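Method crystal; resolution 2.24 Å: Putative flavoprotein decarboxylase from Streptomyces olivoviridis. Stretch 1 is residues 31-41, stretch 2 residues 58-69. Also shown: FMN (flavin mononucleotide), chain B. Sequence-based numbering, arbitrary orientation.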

# COMPACT_ATOMS: atom_id res chain seq x y z
N ALA A 31 -18.26 -5.06 26.56
CA ALA A 31 -18.19 -5.17 28.01
C ALA A 31 -16.88 -5.76 28.49
O ALA A 31 -16.68 -5.85 29.71
CB ALA A 31 -19.36 -6.03 28.50
N GLY A 32 -16.01 -6.20 27.57
CA GLY A 32 -14.75 -6.82 27.91
C GLY A 32 -13.95 -6.00 28.89
O GLY A 32 -13.56 -6.48 29.96
N PRO A 33 -13.68 -4.72 28.54
CA PRO A 33 -12.90 -3.86 29.45
C PRO A 33 -13.55 -3.68 30.81
O PRO A 33 -12.85 -3.67 31.83
CB PRO A 33 -12.80 -2.54 28.68
CG PRO A 33 -12.89 -2.93 27.24
CD PRO A 33 -13.87 -4.08 27.22
N HIS A 34 -14.87 -3.52 30.84
CA HIS A 34 -15.56 -3.42 32.12
C HIS A 34 -15.42 -4.71 32.94
O HIS A 34 -15.13 -4.65 34.14
CB HIS A 34 -17.04 -3.06 31.90
CG HIS A 34 -17.88 -3.15 33.13
ND1 HIS A 34 -17.51 -2.57 34.33
CD2 HIS A 34 -19.07 -3.76 33.36
CE1 HIS A 34 -18.44 -2.82 35.24
NE2 HIS A 34 -19.39 -3.54 34.67
N MET A 35 -15.57 -5.87 32.29
CA MET A 35 -15.41 -7.16 32.98
C MET A 35 -13.97 -7.36 33.45
O MET A 35 -13.74 -7.85 34.57
CB MET A 35 -15.82 -8.32 32.06
CG MET A 35 -17.25 -8.26 31.54
SD MET A 35 -17.77 -9.58 30.36
CE MET A 35 -16.51 -9.53 29.08
N ALA A 36 -12.99 -6.99 32.62
CA ALA A 36 -11.60 -7.13 33.03
C ALA A 36 -11.29 -6.26 34.24
O ALA A 36 -10.51 -6.65 35.11
CB ALA A 36 -10.67 -6.77 31.86
N ALA A 37 -11.89 -5.07 34.31
CA ALA A 37 -11.70 -4.22 35.47
C ALA A 37 -12.39 -4.80 36.70
O ALA A 37 -11.82 -4.81 37.80
CB ALA A 37 -12.21 -2.81 35.17
N TRP A 38 -13.61 -5.31 36.54
CA TRP A 38 -14.28 -6.01 37.63
C TRP A 38 -13.41 -7.14 38.17
O TRP A 38 -13.20 -7.25 39.38
CB TRP A 38 -15.63 -6.54 37.13
CG TRP A 38 -16.55 -7.10 38.18
CD1 TRP A 38 -17.37 -6.40 39.02
CD2 TRP A 38 -16.77 -8.48 38.48
NE1 TRP A 38 -18.08 -7.26 39.82
CE2 TRP A 38 -17.72 -8.55 39.51
CE3 TRP A 38 -16.24 -9.68 37.98
CZ2 TRP A 38 -18.16 -9.75 40.06
CZ3 TRP A 38 -16.68 -10.88 38.52
CH2 TRP A 38 -17.63 -10.90 39.55
N LEU A 39 -12.86 -7.98 37.28
CA LEU A 39 -11.97 -9.05 37.72
C LEU A 39 -10.70 -8.50 38.36
O LEU A 39 -10.29 -8.95 39.43
CB LEU A 39 -11.61 -9.95 36.54
CG LEU A 39 -12.78 -10.70 35.90
CD1 LEU A 39 -12.31 -11.39 34.65
CD2 LEU A 39 -13.35 -11.69 36.89
N SER A 40 -10.07 -7.52 37.69
CA SER A 40 -8.86 -6.91 38.24
C SER A 40 -9.15 -6.25 39.58
O SER A 40 -8.45 -6.51 40.56
CB SER A 40 -8.30 -5.89 37.24
OG SER A 40 -7.09 -5.33 37.70
N SER A 41 -10.19 -5.42 39.65
CA SER A 41 -10.63 -4.83 40.91
C SER A 41 -11.28 -5.87 41.82
O SER A 41 -12.33 -5.64 42.41
CB SER A 41 -11.58 -3.67 40.64
OG SER A 41 -11.98 -3.05 41.84
N PHE A 58 -15.51 -4.87 17.56
CA PHE A 58 -16.29 -4.36 18.68
C PHE A 58 -15.47 -3.96 19.89
O PHE A 58 -15.95 -3.16 20.69
CB PHE A 58 -17.31 -5.41 19.13
CG PHE A 58 -18.25 -5.88 18.05
CD1 PHE A 58 -19.13 -5.00 17.45
CD2 PHE A 58 -18.27 -7.21 17.66
CE1 PHE A 58 -20.00 -5.43 16.47
CE2 PHE A 58 -19.14 -7.65 16.68
CZ PHE A 58 -20.01 -6.76 16.09
N VAL A 59 -14.27 -4.52 20.06
CA VAL A 59 -13.35 -4.18 21.15
C VAL A 59 -11.98 -3.93 20.55
O VAL A 59 -11.54 -4.68 19.68
CB VAL A 59 -13.20 -5.30 22.21
CG1 VAL A 59 -13.06 -4.70 23.61
CG2 VAL A 59 -14.29 -6.31 22.11
N THR A 60 -11.30 -2.91 21.05
CA THR A 60 -9.90 -2.71 20.71
C THR A 60 -9.01 -3.29 21.80
O THR A 60 -9.41 -3.38 22.97
CB THR A 60 -9.59 -1.24 20.53
OG1 THR A 60 -9.58 -0.62 21.82
CG2 THR A 60 -10.67 -0.61 19.66
N THR A 61 -7.80 -3.69 21.41
CA THR A 61 -6.87 -4.19 22.41
C THR A 61 -6.44 -3.07 23.35
O THR A 61 -6.22 -3.31 24.54
CB THR A 61 -5.66 -4.84 21.74
OG1 THR A 61 -5.08 -3.93 20.81
CG2 THR A 61 -6.10 -6.07 20.98
N ASN A 62 -6.35 -1.84 22.85
CA ASN A 62 -5.95 -0.73 23.70
C ASN A 62 -7.00 -0.40 24.75
O ASN A 62 -6.66 0.18 25.78
CB ASN A 62 -5.64 0.49 22.83
CG ASN A 62 -4.25 0.42 22.24
OD1 ASN A 62 -3.58 -0.60 22.38
ND2 ASN A 62 -3.81 1.49 21.60
N SER A 63 -8.26 -0.78 24.53
CA SER A 63 -9.28 -0.61 25.55
C SER A 63 -9.16 -1.64 26.67
O SER A 63 -9.67 -1.39 27.78
CB SER A 63 -10.67 -0.68 24.92
OG SER A 63 -11.05 -2.02 24.66
N LEU A 64 -8.52 -2.79 26.42
CA LEU A 64 -8.33 -3.87 27.38
C LEU A 64 -7.03 -3.77 28.15
O LEU A 64 -7.00 -4.06 29.36
CB LEU A 64 -8.39 -5.23 26.68
CG LEU A 64 -9.76 -5.59 26.10
CD1 LEU A 64 -9.61 -6.59 24.96
CD2 LEU A 64 -10.69 -6.12 27.19
N ARG A 65 -5.95 -3.36 27.49
CA ARG A 65 -4.63 -3.40 28.11
C ARG A 65 -4.56 -2.71 29.46
O ARG A 65 -3.90 -3.26 30.36
CB ARG A 65 -3.59 -2.84 27.13
CG ARG A 65 -2.88 -3.94 26.36
CD ARG A 65 -2.35 -3.45 25.03
NE ARG A 65 -1.96 -4.57 24.17
CZ ARG A 65 -1.79 -4.47 22.85
NH1 ARG A 65 -1.98 -3.30 22.25
NH2 ARG A 65 -1.43 -5.53 22.14
N PRO A 66 -5.20 -1.55 29.70
CA PRO A 66 -5.06 -0.90 31.01
C PRO A 66 -5.61 -1.72 32.16
O PRO A 66 -5.24 -1.45 33.31
CB PRO A 66 -5.83 0.42 30.85
CG PRO A 66 -5.89 0.66 29.38
CD PRO A 66 -5.98 -0.70 28.77
N PHE A 67 -6.47 -2.70 31.90
CA PHE A 67 -7.09 -3.49 32.95
C PHE A 67 -6.54 -4.90 33.04
O PHE A 67 -6.99 -5.67 33.90
CB PHE A 67 -8.61 -3.54 32.73
CG PHE A 67 -9.21 -2.18 32.57
CD1 PHE A 67 -9.59 -1.72 31.32
CD2 PHE A 67 -9.37 -1.35 33.66
CE1 PHE A 67 -10.14 -0.46 31.17
CE2 PHE A 67 -9.92 -0.10 33.52
CZ PHE A 67 -10.30 0.35 32.27
N VAL A 68 -5.58 -5.25 32.20
CA VAL A 68 -5.12 -6.62 32.00
C VAL A 68 -3.63 -6.65 32.33
O VAL A 68 -2.81 -6.08 31.60
CB VAL A 68 -5.38 -7.10 30.57
CG1 VAL A 68 -4.69 -8.43 30.31
CG2 VAL A 68 -6.88 -7.17 30.30
N ASN A 69 -3.28 -7.31 33.44
CA ASN A 69 -1.88 -7.43 33.85
C ASN A 69 -1.17 -8.60 33.18
O ASN A 69 0.05 -8.74 33.35
CB ASN A 69 -1.78 -7.58 35.36
CG ASN A 69 -2.43 -8.84 35.87
OD1 ASN A 69 -3.48 -9.25 35.39
ND2 ASN A 69 -1.80 -9.48 36.85
N1 FMN B . -23.11 -13.72 16.27
C2 FMN B . -23.45 -14.37 17.44
O2 FMN B . -23.34 -15.59 17.50
N3 FMN B . -23.93 -13.65 18.51
C4 FMN B . -24.07 -12.28 18.44
O4 FMN B . -24.49 -11.63 19.40
C4A FMN B . -23.72 -11.62 17.26
N5 FMN B . -23.84 -10.25 17.17
C5A FMN B . -23.51 -9.59 16.01
C6 FMN B . -23.65 -8.21 15.95
C7 FMN B . -23.31 -7.53 14.78
C7M FMN B . -23.48 -6.03 14.74
C8 FMN B . -22.82 -8.24 13.67
C8M FMN B . -22.44 -7.50 12.41
C9 FMN B . -22.67 -9.63 13.74
C9A FMN B . -23.02 -10.31 14.91
N10 FMN B . -22.89 -11.69 15.00
C10 FMN B . -23.24 -12.35 16.17
C1' FMN B . -22.35 -12.48 13.84
C2' FMN B . -20.88 -12.80 14.12
O2' FMN B . -20.08 -11.64 14.22
C3' FMN B . -20.30 -13.72 13.05
O3' FMN B . -20.90 -14.99 13.18
C4' FMN B . -18.78 -13.82 13.23
O4' FMN B . -18.13 -14.48 12.16
C5' FMN B . -18.43 -14.50 14.54
O5' FMN B . -17.02 -14.63 14.53
P FMN B . -16.23 -15.23 15.78
O1P FMN B . -17.12 -16.23 16.50
O2P FMN B . -15.00 -15.96 15.27
O3P FMN B . -15.87 -14.12 16.73

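The two stretches meet in a small, almost wholly apolar contact, in which one flank of a regular helix packs against a short helical turn and the 3-10 segment that follows it, with no hydrogen bond crossing between them. Together they bury 364 Å², and P33 and F67 contribute the largest shares. A helix runs to S40 in stretch 1, with i to i+4 bonds such as A36 N to G32 O (2.8 Å) and S40 N to A36 O (2.8 Å); S41 is the first residue to leave helical phi/psi and is poorly ordered. Stretch 2 is less regular. A weakly bonded helix at about 61-64 passes into a 3-10 segment at 65-67, where F67 N bonds to L64 O at 2.9 Å. T60 caps the start of this helix: its OG1 accepts from S63 N at 3.0 Å, while S63 OG donates to T60 O at 2.7 Å, so each side chain bonds to the other residue's backbone. The two backbones come nearest at P33 and L64 (CA to CA 5.0 Å) and at A37 and F67 (CA to CA 5.3 Å), one helical turn farther along stretch 1.

At the first of these points the P33 ring is the hub. Its CD lies 3.8 Å from V59 CG1 and 3.8 Å from L64 CD2, and its CG lies 3.3 Å from S63 OG. That hydroxyl already donates to T60 O, and a proline CG offers it no polar partner, so the approach is plain packing. The CA-to-CB bond of L64 points sideways, but the end of the side chain comes nearer, bringing CD2 to 3.7 Å from G32 C. G32 has no side chain; an ideal CB would point toward stretch 2 and lie 3.4 Å from L64 CD2, a tight approach.

F67 dominates the other end of the contact. With chi1 in the m well, its ring lies along the helix: P33 O sits over one face, 3.8 Å from F67 CD1, and A37 CB comes to 3.5 Å from F67 CD2. P33 O also accepts the helical bond from A37 N (3.0 Å), so the oxygen over the ring face is already engaged in the helix. The small methyl of A36 points toward stretch 2, where A36 CB meets F67 CB at 3.9 Å and V68 CG2 at 4.1 Å. One turn on, S40 CB reaches F67 O at 3.6 Å, a carbon-to-oxygen contact that closes this end of the packing without a polar bond.

H34 points away from stretch 2, and R65 NH1 turns back within its own stretch to make a weak hydrogen bond to N62 OD1 (3.1 Å). F58, beyond reach of stretch 1, instead brings its CZ to 3.6 Å from C7 of the FMN, linking stretch 2 to the cofactor of this putative flavoprotein.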